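Long-range contact in nuclease-like protein (Chaetomium thermophilum, PDB 6GRB), which probably cleaves four-way DNA (Holliday) junctions and 5'-flap DNA as a metal-dependent structure-selective nuclease of the GEN1 family: residues I75-G80 against G119-E124. Residues are numbered along the deposited sequence; the frame is centred on the assembly and turned at random.
Sequences IFVFDG and GEAEAE
Two hydrogen bonds tie Asp79 and Gly80, just past the end of strand 73-78, to the chain entering helix 121-130. The backbone bond runs from Gly80 N to Gly119 O at 2.6 Å and is nearly straight, with 171° at the hydrogen. The second pairs Ala121 N with Asp79 OD2 at 3.0 Å, also close to straight, although the N-H meets the oxygen from above the carboxylate, 72° out of its plane. With CG of Asp79 anti to its carbonyl carbon (chi1 -81°), the carboxylate comes to the N-terminal end of the helix, against Ala121; the N-terminal end of a helix would be expected to favour a negative group there.

Van der Waals contact fills in around these bonds. The methyl of Ala121 lies 3.5 Å from Asp79 OD1 and also meets Val77, whose CG1, anti to the backbone N, touches Ala121 CB at 3.9 Å. The same CG1 reaches Glu124 CG at 3.9 Å, the two side chains crossing at about a right angle. Glu124 thus contributes its aliphatic part here, while its carboxylate hydrogen-bonds His115 and Ser283.

Like charges also come close. Glu122 OE2 stands 3.7 Å from Asp79 OD2; Glu122 is a magnesium and manganese ligand seen in structures of this protein, and its side chain lies about 2 Å from a magnesium ion here. Asp79 therefore sits beside the metal site, and its bond to Ala121 N probably helps position the backbone next to Glu122, while Lys83 offers Asp79 a long, weak ion pair.

In the PIN-like nuclease core, strand 73-78 runs parallel between strands 34-37 and 113-116. The contact joins its C-terminal end to the start of helix 121-130, which follows edge strand 113-116; Phe78 turns away from this helix to pack on helix 104-109.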
# COMPACT_ATOMS: atom_id res chain seq x y z
N ILE A 75 -6.21 0.49 5.46
CA ILE A 75 -6.07 -0.19 6.74
C ILE A 75 -4.57 -0.39 7.00
O ILE A 75 -3.87 -1.03 6.21
CB ILE A 75 -6.88 -1.50 6.83
CG1 ILE A 75 -6.71 -2.15 8.20
CG2 ILE A 75 -6.49 -2.48 5.75
CD1 ILE A 75 -7.86 -3.08 8.58
N PHE A 76 -4.08 0.23 8.08
CA PHE A 76 -2.66 0.22 8.42
C PHE A 76 -2.37 -0.94 9.37
O PHE A 76 -2.95 -1.00 10.45
CB PHE A 76 -2.28 1.54 9.08
CG PHE A 76 -2.38 2.72 8.17
CD1 PHE A 76 -1.29 3.14 7.46
CD2 PHE A 76 -3.57 3.41 8.05
CE1 PHE A 76 -1.38 4.24 6.62
CE2 PHE A 76 -3.67 4.50 7.24
CZ PHE A 76 -2.58 4.91 6.51
N VAL A 77 -1.46 -1.83 8.99
CA VAL A 77 -1.26 -3.07 9.73
C VAL A 77 0.05 -3.01 10.52
O VAL A 77 1.11 -2.72 9.97
CB VAL A 77 -1.30 -4.29 8.79
CG1 VAL A 77 -1.23 -5.63 9.60
CG2 VAL A 77 -2.54 -4.23 7.88
N PHE A 78 -0.04 -3.31 11.81
CA PHE A 78 1.06 -3.28 12.77
C PHE A 78 1.47 -4.71 13.11
O PHE A 78 0.62 -5.59 13.20
CB PHE A 78 0.66 -2.51 14.06
CG PHE A 78 0.42 -1.03 13.84
CD1 PHE A 78 -0.76 -0.58 13.22
CD2 PHE A 78 1.37 -0.09 14.23
CE1 PHE A 78 -0.99 0.77 13.00
CE2 PHE A 78 1.17 1.26 14.01
CZ PHE A 78 -0.01 1.72 13.39
N ASP A 79 2.77 -4.92 13.30
CA ASP A 79 3.27 -6.24 13.61
C ASP A 79 2.82 -6.67 15.00
O ASP A 79 2.55 -5.85 15.87
CB ASP A 79 4.80 -6.28 13.53
CG ASP A 79 5.30 -6.42 12.12
OD1 ASP A 79 5.41 -5.38 11.42
OD2 ASP A 79 5.60 -7.56 11.68
N GLY A 80 2.71 -7.98 15.18
CA GLY A 80 2.43 -8.55 16.47
C GLY A 80 3.58 -9.43 16.94
O GLY A 80 4.62 -9.54 16.27
N GLY A 119 0.92 -11.80 14.19
CA GLY A 119 2.34 -11.98 13.96
C GLY A 119 2.93 -10.97 13.00
O GLY A 119 2.86 -9.75 13.22
N GLU A 120 3.51 -11.46 11.92
CA GLU A 120 4.07 -10.57 10.92
C GLU A 120 2.99 -9.81 10.18
O GLU A 120 2.01 -10.40 9.70
CB GLU A 120 4.91 -11.35 9.92
CG GLU A 120 6.12 -11.90 10.58
CD GLU A 120 6.90 -12.73 9.64
OE1 GLU A 120 6.34 -12.99 8.54
OE2 GLU A 120 8.06 -13.08 9.96
N ALA A 121 3.20 -8.50 10.05
CA ALA A 121 2.24 -7.65 9.35
C ALA A 121 2.12 -8.04 7.88
O ALA A 121 1.01 -8.03 7.33
CB ALA A 121 2.64 -6.18 9.49
N GLU A 122 3.24 -8.40 7.22
CA GLU A 122 3.19 -8.77 5.80
C GLU A 122 2.29 -9.97 5.57
O GLU A 122 1.55 -10.03 4.58
CB GLU A 122 4.58 -9.07 5.24
CG GLU A 122 5.69 -8.17 5.75
CD GLU A 122 6.30 -8.65 7.07
OE1 GLU A 122 6.84 -9.79 7.08
OE2 GLU A 122 6.25 -7.88 8.09
N ALA A 123 2.39 -10.98 6.46
CA ALA A 123 1.54 -12.15 6.31
C ALA A 123 0.08 -11.77 6.51
O ALA A 123 -0.79 -12.35 5.85
CB ALA A 123 1.94 -13.24 7.29
N GLU A 124 -0.19 -10.79 7.37
CA GLU A 124 -1.57 -10.46 7.68
C GLU A 124 -2.19 -9.60 6.59
O GLU A 124 -3.34 -9.85 6.19
CB GLU A 124 -1.65 -9.79 9.04
CG GLU A 124 -2.96 -9.17 9.33
CD GLU A 124 -3.91 -10.13 10.03
OE1 GLU A 124 -5.02 -9.68 10.44
OE2 GLU A 124 -3.56 -11.32 10.17